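Local coordinates for protein DNA primase (Helicobacter pylori, PDB 4EHS) that makes the short RNA primers that start DNA replication and stimulates the DnaB helicase, this piece being its C-terminal, helicase-binding domain, at residues A[31-34]-A[35-39]; A[53-57]-A[58-62]; A[73-77]-A[78-82]; A[98-101]-A[102-106]; A[133-136]-A[137-141]. All coordinates share one frame; numbering follows the deposited sequence.

Contact 1: A[31-34]-A[35-39]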
# COMPACT_ATOMS: atom_id res chain seq x y z
N GLU A 31 -15.78 -14.90 -4.02
CA GLU A 31 -14.93 -15.88 -4.68
C GLU A 31 -15.04 -15.60 -6.19
O GLU A 31 -14.01 -15.58 -6.89
CB GLU A 31 -15.33 -17.34 -4.30
CG GLU A 31 -14.67 -18.33 -5.24
CD GLU A 31 -14.68 -19.77 -4.72
OE1 GLU A 31 -15.09 -20.00 -3.58
OE2 GLU A 31 -14.23 -20.65 -5.46
N PHE A 32 -16.25 -15.30 -6.66
CA PHE A 32 -16.44 -14.96 -8.07
C PHE A 32 -15.64 -13.68 -8.41
O PHE A 32 -14.99 -13.56 -9.43
CB PHE A 32 -17.92 -14.72 -8.40
CG PHE A 32 -18.17 -14.45 -9.92
CD1 PHE A 32 -18.32 -15.51 -10.82
CD2 PHE A 32 -18.20 -13.14 -10.39
CE1 PHE A 32 -18.53 -15.22 -12.18
CE2 PHE A 32 -18.42 -12.85 -11.75
CZ PHE A 32 -18.56 -13.91 -12.63
N LEU A 33 -15.76 -12.69 -7.57
CA LEU A 33 -15.03 -11.43 -7.84
C LEU A 33 -13.51 -11.64 -7.84
O LEU A 33 -12.82 -11.04 -8.70
CB LEU A 33 -15.34 -10.40 -6.75
CG LEU A 33 -14.75 -9.02 -6.92
CD1 LEU A 33 -15.17 -8.41 -8.27
CD2 LEU A 33 -15.22 -8.10 -5.77
N GLU A 34 -12.97 -12.45 -6.94
CA GLU A 34 -11.50 -12.69 -6.95
C GLU A 34 -11.07 -13.41 -8.24
O GLU A 34 -10.03 -13.09 -8.86
CB GLU A 34 -11.12 -13.57 -5.75
CG GLU A 34 -11.28 -12.77 -4.43
CD GLU A 34 -10.70 -13.48 -3.24
OE1 GLU A 34 -10.01 -14.50 -3.42
OE2 GLU A 34 -10.92 -12.93 -2.11
N LYS A 35 -11.91 -14.37 -8.65
CA LYS A 35 -11.63 -15.07 -9.93
C LYS A 35 -11.62 -14.12 -11.10
O LYS A 35 -10.76 -14.25 -12.01
CB LYS A 35 -12.71 -16.18 -10.18
CG LYS A 35 -12.41 -17.40 -9.33
CD LYS A 35 -13.34 -18.57 -9.79
CE LYS A 35 -14.63 -18.52 -9.07
NZ LYS A 35 -15.39 -19.85 -9.18
N LEU A 36 -12.58 -13.22 -11.10
CA LEU A 36 -12.78 -12.28 -12.20
C LEU A 36 -11.58 -11.37 -12.31
O LEU A 36 -11.05 -11.21 -13.40
CB LEU A 36 -14.11 -11.55 -12.10
CG LEU A 36 -14.49 -10.58 -13.21
CD1 LEU A 36 -14.67 -11.35 -14.51
CD2 LEU A 36 -15.79 -9.87 -12.82
N VAL A 37 -11.16 -10.86 -11.16
CA VAL A 37 -10.05 -9.90 -11.11
C VAL A 37 -8.80 -10.63 -11.64
O VAL A 37 -8.10 -10.08 -12.51
CB VAL A 37 -9.90 -9.31 -9.68
CG1 VAL A 37 -8.54 -8.63 -9.58
CG2 VAL A 37 -10.97 -8.24 -9.41
N ILE A 38 -8.53 -11.86 -11.19
CA ILE A 38 -7.33 -12.55 -11.58
C ILE A 38 -7.39 -12.91 -13.08
O ILE A 38 -6.36 -12.95 -13.78
CB ILE A 38 -7.10 -13.77 -10.69
CG1 ILE A 38 -6.75 -13.26 -9.26
CG2 ILE A 38 -5.91 -14.61 -11.21
CD1 ILE A 38 -6.79 -14.37 -8.22
N ARG A 39 -8.61 -13.25 -13.50
CA ARG A 39 -8.78 -13.63 -14.94
C ARG A 39 -8.39 -12.43 -15.87
O ARG A 39 -7.73 -12.59 -16.95
CB ARG A 39 -10.25 -14.09 -15.15
CG ARG A 39 -10.40 -14.47 -16.67
CD ARG A 39 -9.50 -15.64 -17.06
NE ARG A 39 -9.93 -15.92 -18.45
CZ ARG A 39 -10.86 -16.81 -18.73
NH1 ARG A 39 -11.24 -17.72 -17.79
NH2 ARG A 39 -11.32 -16.89 -20.01
O HOH W 1 -13.77 -21.58 -7.96
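E31 OE2 is approached by several positive or polar groups at once. A water donates to it at 2.7 Å and also accepts from K35 NZ, so that this molecule spans a direct E31 OE2 to K35 NZ salt bridge that is itself long, 4.0 Å. K63 adds a further long and weak ion pair, and the carboxylate is probably stabilised as an anion by these charges. Below the charged ends the two chains meet through carbon, E31 CG lying 3.8 Å from K35 CE. With CG anti to its own carbonyl carbon (chi1 -78°) and a bend at chi3, the lysine folds back over the E31 carbonyl, and its CG comes within 3.4 Å of E31 O. The same oxygen accepts the backbone N-H of K35 at 3.0 Å. One step round the helix, F32 CE2 meets L36 CD2 obliquely at 4.1 Å, while V37 CG2 leans on L33 O. E34, by contrast, sends its carboxylate to the backbone N-H groups of L61 and H62. Such i to i+4 side-chain pairing over i to i+4 backbone bonds is characteristic of an alpha-helix, here helix 30-43, its E31/K35 pair partly exposed, its L33, L36 and V37 buried.

Contact 2: A[53-57]-A[58-62]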
# COMPACT_ATOMS: atom_id res chain seq x y z
N GLY A 53 0.08 -1.96 -7.77
CA GLY A 53 0.04 -0.64 -7.11
C GLY A 53 -0.92 -0.58 -5.93
O GLY A 53 -0.79 0.31 -5.06
N TYR A 54 -1.89 -1.52 -5.88
CA TYR A 54 -3.08 -1.35 -4.96
C TYR A 54 -3.36 -2.61 -4.15
O TYR A 54 -3.88 -2.53 -3.02
CB TYR A 54 -4.32 -0.98 -5.76
CG TYR A 54 -4.14 0.32 -6.50
CD1 TYR A 54 -4.20 1.55 -5.83
CD2 TYR A 54 -3.80 0.31 -7.86
CE1 TYR A 54 -4.01 2.76 -6.53
CE2 TYR A 54 -3.57 1.50 -8.55
CZ TYR A 54 -3.65 2.71 -7.85
OH TYR A 54 -3.44 3.87 -8.55
N ILE A 55 -3.06 -3.79 -4.69
CA ILE A 55 -3.38 -5.00 -4.00
C ILE A 55 -2.14 -5.87 -3.90
O ILE A 55 -1.15 -5.76 -4.68
CB ILE A 55 -4.61 -5.79 -4.61
CG1 ILE A 55 -4.30 -6.14 -6.08
CG2 ILE A 55 -5.87 -4.95 -4.53
CD1 ILE A 55 -5.18 -7.19 -6.71
N HIS A 56 -2.22 -6.74 -2.93
CA HIS A 56 -1.24 -7.81 -2.79
C HIS A 56 -1.95 -9.10 -2.48
O HIS A 56 -3.20 -9.16 -2.28
CB HIS A 56 -0.23 -7.43 -1.68
CG HIS A 56 -0.89 -7.17 -0.34
ND1 HIS A 56 -1.30 -8.18 0.45
CD2 HIS A 56 -1.29 -6.00 0.28
CE1 HIS A 56 -1.92 -7.68 1.54
NE2 HIS A 56 -1.93 -6.36 1.43
N SER A 57 -1.16 -10.17 -2.40
CA SER A 57 -1.64 -11.49 -2.14
C SER A 57 -2.57 -11.62 -0.92
O SER A 57 -3.61 -12.30 -1.01
CB SER A 57 -0.39 -12.38 -1.99
OG SER A 57 -0.77 -13.64 -1.60
N GLY A 58 -2.25 -10.96 0.21
CA GLY A 58 -3.10 -10.91 1.42
C GLY A 58 -4.55 -10.48 1.27
O GLY A 58 -5.38 -10.83 2.11
N VAL A 59 -4.86 -9.79 0.19
CA VAL A 59 -6.17 -9.24 -0.03
C VAL A 59 -7.16 -10.37 -0.32
O VAL A 59 -8.31 -10.32 0.09
CB VAL A 59 -6.17 -8.21 -1.17
CG1 VAL A 59 -7.58 -7.71 -1.42
CG2 VAL A 59 -5.34 -6.99 -0.81
N PHE A 60 -6.64 -11.40 -0.98
CA PHE A 60 -7.47 -12.54 -1.47
C PHE A 60 -7.78 -13.52 -0.36
O PHE A 60 -6.86 -14.00 0.31
CB PHE A 60 -6.74 -13.27 -2.61
CG PHE A 60 -6.60 -12.43 -3.84
CD1 PHE A 60 -7.64 -12.46 -4.80
CD2 PHE A 60 -5.49 -11.58 -4.07
CE1 PHE A 60 -7.58 -11.65 -5.93
CE2 PHE A 60 -5.44 -10.77 -5.22
CZ PHE A 60 -6.49 -10.81 -6.17
N LEU A 61 -9.06 -13.84 -0.18
CA LEU A 61 -9.50 -14.85 0.79
C LEU A 61 -9.80 -16.20 0.14
O LEU A 61 -9.92 -17.20 0.88
CB LEU A 61 -10.74 -14.39 1.54
CG LEU A 61 -10.67 -13.00 2.19
CD1 LEU A 61 -11.86 -12.75 3.11
CD2 LEU A 61 -9.35 -12.86 2.91
N HIS A 62 -9.88 -16.24 -1.19
CA HIS A 62 -10.27 -17.48 -1.89
C HIS A 62 -9.30 -17.92 -2.89
O HIS A 62 -9.16 -19.13 -3.12
CB HIS A 62 -11.64 -17.33 -2.53
CG HIS A 62 -12.72 -17.01 -1.56
ND1 HIS A 62 -13.24 -17.96 -0.70
CD2 HIS A 62 -13.34 -15.81 -1.26
CE1 HIS A 62 -14.16 -17.35 0.10
NE2 HIS A 62 -14.26 -16.07 -0.25
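H56 and V59 make the innermost contact of this turn: V59 CG2 sits almost centrally over one face of the imidazole, 4.1 Å from its centroid and only 9° off the normal, a CH-pi interaction. At the edge of the same ring, ND1 takes a weak hydrogen bond from G58 N at 2.9 Å, bent to 121°. The ring reaches both partners because CG is wedged between the backbone N and the carbonyl carbon (chi1 58°). Beside it, I55 CD1 rests against F60 CZ at 3.9 Å. What positions these groups is the backbone of a short 3-10 turn: V59 N donates to H56 O at 3.0 Å and F60 N to S57 O at 3.2 Å. S57 O also lies in plane at the edge of the F60 ring. Farther out, S57 OG bonds to K64 and D68, F60 stacks on F67, and the NE2 of H56 makes a weak hydrogen bond to E149 O, a residue of the expression tag. Since ND1 accepts and NE2 faces a carbonyl, a neutral ring protonated at NE2 would fit, but both bonds are weak and one involves the tag: the inference is tentative.

Contact 3: A[73-77]-A[78-82]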
# COMPACT_ATOMS: atom_id res chain seq x y z
N GLU A 73 4.96 -15.89 -12.41
CA GLU A 73 4.86 -16.44 -13.75
C GLU A 73 4.90 -17.95 -13.77
O GLU A 73 5.58 -18.51 -14.63
CB GLU A 73 5.93 -15.90 -14.74
CG GLU A 73 5.44 -14.81 -15.61
CD GLU A 73 6.56 -14.09 -16.35
OE1 GLU A 73 6.31 -13.69 -17.49
OE2 GLU A 73 7.68 -13.96 -15.79
N LYS A 74 4.25 -18.60 -12.82
CA LYS A 74 4.14 -20.04 -12.88
C LYS A 74 2.92 -20.29 -13.73
O LYS A 74 1.92 -20.75 -13.21
CB LYS A 74 3.92 -20.67 -11.51
CG LYS A 74 5.03 -20.36 -10.49
CD LYS A 74 6.18 -21.30 -10.66
CE LYS A 74 7.38 -20.90 -9.79
NZ LYS A 74 7.02 -20.81 -8.35
N LEU A 75 3.02 -19.95 -15.02
CA LEU A 75 1.86 -20.00 -15.91
C LEU A 75 1.37 -21.42 -16.28
O LEU A 75 0.33 -21.56 -16.94
CB LEU A 75 2.11 -19.11 -17.16
CG LEU A 75 2.49 -17.64 -16.83
CD1 LEU A 75 2.73 -16.74 -18.06
CD2 LEU A 75 1.49 -16.95 -15.91
N ASP A 76 2.09 -22.47 -15.88
CA ASP A 76 1.51 -23.85 -15.97
C ASP A 76 0.98 -24.40 -14.63
O ASP A 76 0.67 -25.60 -14.52
CB ASP A 76 2.53 -24.83 -16.62
CG ASP A 76 2.88 -24.44 -18.04
OD1 ASP A 76 2.01 -23.99 -18.80
OD2 ASP A 76 4.05 -24.54 -18.40
N ASP A 77 0.89 -23.55 -13.60
CA ASP A 77 0.37 -23.99 -12.32
C ASP A 77 -1.08 -24.47 -12.54
O ASP A 77 -1.91 -23.75 -13.13
CB ASP A 77 0.48 -22.87 -11.27
CG ASP A 77 -0.28 -23.15 -10.00
OD1 ASP A 77 0.33 -23.39 -8.94
OD2 ASP A 77 -1.50 -23.14 -10.05
N PRO A 78 -1.41 -25.69 -12.10
CA PRO A 78 -2.78 -26.25 -12.36
C PRO A 78 -4.00 -25.34 -11.96
O PRO A 78 -4.98 -25.25 -12.71
CB PRO A 78 -2.75 -27.61 -11.61
CG PRO A 78 -1.28 -27.98 -11.64
CD PRO A 78 -0.51 -26.69 -11.48
N LYS A 79 -3.92 -24.63 -10.83
CA LYS A 79 -4.95 -23.68 -10.42
C LYS A 79 -5.12 -22.52 -11.37
O LYS A 79 -6.26 -22.08 -11.68
CB LYS A 79 -4.71 -23.24 -8.94
CG LYS A 79 -5.01 -24.38 -7.94
CD LYS A 79 -4.94 -24.00 -6.46
CE LYS A 79 -4.98 -25.28 -5.63
NZ LYS A 79 -5.16 -25.05 -4.16
N LEU A 80 -3.98 -21.99 -11.83
CA LEU A 80 -3.97 -20.81 -12.72
C LEU A 80 -4.42 -21.22 -14.10
O LEU A 80 -5.20 -20.51 -14.74
CB LEU A 80 -2.56 -20.20 -12.74
CG LEU A 80 -2.45 -18.73 -13.00
CD1 LEU A 80 -3.25 -17.99 -11.91
CD2 LEU A 80 -0.97 -18.33 -13.00
N VAL A 81 -3.99 -22.39 -14.55
CA VAL A 81 -4.48 -22.95 -15.81
C VAL A 81 -6.02 -23.09 -15.77
O VAL A 81 -6.74 -22.65 -16.68
CB VAL A 81 -3.77 -24.29 -16.15
CG1 VAL A 81 -4.51 -25.07 -17.25
CG2 VAL A 81 -2.29 -24.01 -16.50
N ALA A 82 -6.53 -23.62 -14.67
CA ALA A 82 -7.96 -23.86 -14.59
C ALA A 82 -8.74 -22.53 -14.61
O ALA A 82 -9.82 -22.40 -15.22
CB ALA A 82 -8.29 -24.63 -13.33
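The flat carboxylate of D77 and the ring of P78 meet at the start of helix 78-85, their side chains crossing at about a right angle with D77 CG 3.8 Å from P78 CD. From the carboxylate, OD2 turns its anti lone pair, the one directed away from OD1, to the backbone N-H of L80, 3.3 Å away and fairly straight at 155°. K79 N lies nearer to the same oxygen, 2.9 Å, but its N-H is bent to 122° and that bond is weak. The group swings over the first turn because CG stands anti to the D77 backbone N (chi1 169°), which leaves it beside the carbonyl carbon and therefore next to the chain that follows. This is an N-cap: one side-chain oxygen receives N-H groups of the first helical turn, which lack carbonyl partners earlier in the helix, and the negative charge would suit the positive end of the helix dipole. P78, with no N-H to offer, occupies the first helical position. The regular pattern starts at once with V81 N to D77 O, 2.9 Å and almost linear. A type I beta turn from K74 to D77 leads into the cap, closed by D77 N to K74 O. It brings L75 CD2 to 4.1 Å from L80 CD2 and sets L75 O against V81 CG2 at 3.6 Å. Outward, L80 packs on E66 and L70 of helix 64-71, whereas the amine of K79 bonds to Q65. E73 reaches across the dimer to S123 of the second subunit.

Contact 4: A[98-101]-A[102-106]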
# COMPACT_ATOMS: atom_id res chain seq x y z
N LYS A 98 -13.33 -1.27 -12.62
CA LYS A 98 -14.53 -1.35 -11.76
C LYS A 98 -14.51 -2.60 -10.87
O LYS A 98 -14.87 -2.53 -9.72
CB LYS A 98 -15.77 -1.35 -12.63
CG LYS A 98 -17.07 -1.53 -11.89
CD LYS A 98 -18.10 -2.03 -12.89
CE LYS A 98 -19.54 -1.87 -12.42
NZ LYS A 98 -20.06 -3.14 -11.84
N GLU A 99 -14.03 -3.75 -11.39
CA GLU A 99 -13.98 -4.95 -10.57
C GLU A 99 -12.83 -4.84 -9.59
O GLU A 99 -12.98 -5.32 -8.48
CB GLU A 99 -13.74 -6.20 -11.41
CG GLU A 99 -14.67 -6.42 -12.61
CD GLU A 99 -16.14 -6.32 -12.29
OE1 GLU A 99 -16.50 -6.40 -11.09
OE2 GLU A 99 -16.96 -6.14 -13.26
N LEU A 100 -11.70 -4.21 -9.98
CA LEU A 100 -10.60 -4.05 -8.99
C LEU A 100 -11.12 -3.12 -7.84
O LEU A 100 -10.92 -3.39 -6.62
CB LEU A 100 -9.33 -3.48 -9.68
CG LEU A 100 -8.19 -3.24 -8.69
CD1 LEU A 100 -7.68 -4.46 -7.92
CD2 LEU A 100 -7.08 -2.56 -9.52
N ARG A 101 -11.81 -2.07 -8.22
CA ARG A 101 -12.31 -1.15 -7.21
C ARG A 101 -13.29 -1.86 -6.26
O ARG A 101 -13.29 -1.64 -5.04
CB ARG A 101 -12.98 0.10 -7.87
CG ARG A 101 -12.06 1.24 -8.30
CD ARG A 101 -12.80 2.62 -8.53
NE ARG A 101 -13.99 2.44 -9.33
CZ ARG A 101 -14.01 2.29 -10.66
NH1 ARG A 101 -12.89 2.40 -11.38
NH2 ARG A 101 -15.18 2.08 -11.28
N LEU A 102 -14.13 -2.74 -6.80
CA LEU A 102 -15.08 -3.44 -5.92
C LEU A 102 -14.39 -4.41 -4.98
O LEU A 102 -14.77 -4.48 -3.84
CB LEU A 102 -16.11 -4.15 -6.82
CG LEU A 102 -17.23 -4.88 -6.08
CD1 LEU A 102 -18.05 -3.82 -5.38
CD2 LEU A 102 -18.08 -5.73 -7.09
N LEU A 103 -13.33 -5.10 -5.45
CA LEU A 103 -12.59 -5.97 -4.59
C LEU A 103 -11.96 -5.18 -3.42
O LEU A 103 -12.03 -5.61 -2.26
CB LEU A 103 -11.46 -6.65 -5.39
CG LEU A 103 -10.68 -7.68 -4.59
CD1 LEU A 103 -11.56 -8.86 -4.35
CD2 LEU A 103 -9.51 -8.07 -5.49
N ILE A 104 -11.36 -4.04 -3.77
CA ILE A 104 -10.76 -3.20 -2.72
C ILE A 104 -11.80 -2.66 -1.77
O ILE A 104 -11.56 -2.68 -0.55
CB ILE A 104 -9.90 -2.08 -3.34
CG1 ILE A 104 -8.75 -2.70 -4.15
CG2 ILE A 104 -9.30 -1.16 -2.24
CD1 ILE A 104 -8.11 -1.66 -5.11
N LEU A 105 -12.90 -2.13 -2.32
CA LEU A 105 -14.05 -1.65 -1.50
C LEU A 105 -14.51 -2.72 -0.53
O LEU A 105 -14.60 -2.45 0.70
CB LEU A 105 -15.22 -1.12 -2.36
CG LEU A 105 -16.51 -0.68 -1.63
CD1 LEU A 105 -16.33 0.61 -0.87
CD2 LEU A 105 -17.67 -0.55 -2.58
N ARG A 106 -14.75 -3.94 -1.01
CA ARG A 106 -15.00 -5.06 -0.09
C ARG A 106 -14.00 -5.29 1.03
O ARG A 106 -14.40 -5.48 2.21
CB ARG A 106 -15.25 -6.36 -0.82
CG ARG A 106 -16.56 -6.12 -1.61
CD ARG A 106 -17.13 -7.44 -2.04
NE ARG A 106 -18.44 -7.26 -2.74
CZ ARG A 106 -19.02 -8.31 -3.33
NH1 ARG A 106 -18.44 -9.51 -3.26
NH2 ARG A 106 -20.14 -8.16 -3.99
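I104 lies back along the preceding turn of its helix and can be followed atom by atom over L100. Its CB stands 3.7 Å from L100 O, the carbonyl that also receives the I104 N-H at 3.0 Å. CG1 draws closer to that oxygen, 3.4 Å, because it is set anti to the carbonyl carbon of I104 (chi1 -62°) and so runs beside the backbone N. At the tip CD1 still lies over the carbonyl, 3.6 Å from L100 O, and also meets L100 CG obliquely at 3.9 Å. The other branch, CG2, turns to L139 of helix 122-140. One isoleucine thus covers a backbone carbonyl along a whole branch, while its other branch faces the next helix. The neighbouring bond, L105 N to R101 O, is a short 2.8 Å, and L105 CB also packs against that carbonyl. R101 likewise curls back toward the preceding turn: a bend at chi3 lays one face of its guanidinium over K98 CA, which lies 3.4 Å above the plane and off toward the rim. Helix 96-117 is enclosed from more than one direction. E99, L102 and L103 touch helix 30-43 through L33, L36 and E34, L100 and I104 meet L144 and I55 from loops, and L105 lies against I136 and K140 of helix 122-140.

Contact 5: A[133-136]-A[137-141]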
# COMPACT_ATOMS: atom_id res chain seq x y z
N ARG A 133 -12.76 4.25 6.27
CA ARG A 133 -13.91 5.08 5.84
C ARG A 133 -13.56 6.02 4.70
O ARG A 133 -14.38 6.22 3.76
CB ARG A 133 -14.46 5.93 7.02
CG ARG A 133 -15.27 5.14 8.03
CD ARG A 133 -15.86 6.11 9.16
NE ARG A 133 -15.70 5.49 10.48
CZ ARG A 133 -16.46 4.51 10.90
NH1 ARG A 133 -17.44 4.13 10.08
NH2 ARG A 133 -16.24 3.87 12.09
N GLN A 134 -12.38 6.61 4.80
CA GLN A 134 -11.92 7.51 3.80
C GLN A 134 -11.78 6.73 2.49
O GLN A 134 -12.20 7.22 1.40
CB GLN A 134 -10.60 8.15 4.17
CG GLN A 134 -10.22 9.20 3.12
CD GLN A 134 -8.83 9.77 3.29
OE1 GLN A 134 -7.94 9.12 3.84
NE2 GLN A 134 -8.64 11.01 2.84
N ALA A 135 -11.17 5.56 2.59
CA ALA A 135 -10.95 4.73 1.35
C ALA A 135 -12.28 4.38 0.66
O ALA A 135 -12.43 4.48 -0.58
CB ALA A 135 -10.16 3.46 1.72
N ILE A 136 -13.25 3.99 1.47
CA ILE A 136 -14.59 3.62 0.99
C ILE A 136 -15.20 4.83 0.27
O ILE A 136 -15.77 4.68 -0.80
CB ILE A 136 -15.46 3.08 2.16
CG1 ILE A 136 -14.94 1.69 2.63
CG2 ILE A 136 -16.96 2.99 1.76
CD1 ILE A 136 -15.51 1.23 3.99
N MSE A 137 -15.05 6.02 0.85
CA MSE A 137 -15.55 7.23 0.21
C MSE A 137 -14.94 7.41 -1.17
O MSE A 137 -15.65 7.54 -2.17
CB MSE A 137 -15.25 8.46 1.08
CG MSE A 137 -15.98 9.72 0.65
SE MSE A 137 -15.59 11.24 1.80
CE MSE A 137 -13.67 11.38 1.47
N LYS A 138 -13.61 7.41 -1.23
CA LYS A 138 -12.86 7.54 -2.48
C LYS A 138 -13.22 6.47 -3.49
O LYS A 138 -13.40 6.79 -4.66
CB LYS A 138 -11.36 7.59 -2.24
CG LYS A 138 -10.92 8.90 -1.65
CD LYS A 138 -9.51 8.85 -1.14
CE LYS A 138 -9.15 10.21 -0.53
NZ LYS A 138 -7.80 10.64 -0.98
N LEU A 139 -13.32 5.22 -3.04
CA LEU A 139 -13.60 4.14 -3.97
C LEU A 139 -14.93 4.43 -4.61
O LEU A 139 -15.08 4.34 -5.83
CB LEU A 139 -13.53 2.77 -3.29
CG LEU A 139 -12.06 2.39 -2.92
CD1 LEU A 139 -11.87 1.46 -1.70
CD2 LEU A 139 -11.42 1.68 -4.11
N LYS A 140 -15.90 4.84 -3.81
CA LYS A 140 -17.20 5.14 -4.39
C LYS A 140 -17.14 6.40 -5.24
O LYS A 140 -17.96 6.55 -6.13
CB LYS A 140 -18.26 5.28 -3.29
CG LYS A 140 -18.63 3.96 -2.64
CD LYS A 140 -19.35 4.24 -1.33
CE LYS A 140 -20.20 3.03 -1.00
NZ LYS A 140 -19.57 2.31 0.13
N GLN A 141 -16.21 7.31 -4.98
CA GLN A 141 -16.05 8.45 -5.90
C GLN A 141 -15.37 7.98 -7.21
O GLN A 141 -15.06 8.81 -8.07
CB GLN A 141 -15.25 9.60 -5.27
CG GLN A 141 -16.00 10.47 -4.27
CD GLN A 141 -15.06 11.28 -3.35
OE1 GLN A 141 -13.83 11.43 -3.59
NE2 GLN A 141 -15.64 11.79 -2.26
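I136, M137 and Q134 bury the most surface in this turn. I136 runs alongside K140, the two chains pointing the same way; its CG2, anti to the backbone N, is directed to the lysine end. The 3.2 Å between I136 CG2 and K140 NZ is too tight for a comfortable carbon-to-amine contact, and the exact place of the amine is doubtful. That amine also makes a weak, long ion pair with E109. M137, present as selenomethionine, sets its CB 3.3 Å from Q134 O. Its chain extends and then bends at the selenium, bringing CE to 4.4 Å from Q134 CG. Q134 also runs alongside K138, and the amide NE2 lies 3.5 Å from K138 CE. Backbone bonds of the i to i+4 kind link the rows: K138 N to Q134 O is nearly straight at 175°, and L139 N to A135 O is the shortest at 2.7 Å. L139 further shields that carbonyl, CD1 lying 3.3 Å from A135 O. The turn closes the C-terminal end of helix 122-140. A135 and I136 face F108 and L105 of the antiparallel helix 96-117, while A135, K138 and L139 meet V145 in the loop that follows.

Overall arrangement
Each contact is local, made by residues that adjoin in the chain, so the five follow one another in series and none nests in or crosses another. Contact 1 forms a turn of helix 30-43; contact 2 closes a tight turn in the loop between helices 45-51 and 64-71 and touches contact 1, where E34 holds the backbone of L61 and H62. Contact 3 starts helix 78-85 at the periphery, about 34 Å centre to centre from contact 5. Contact 4, on helix 96-117, is the hub: it packs against contacts 1, 2 and 5. Through it the N-terminal helices are tied to the hairpin of helices 96-117 and 122-140.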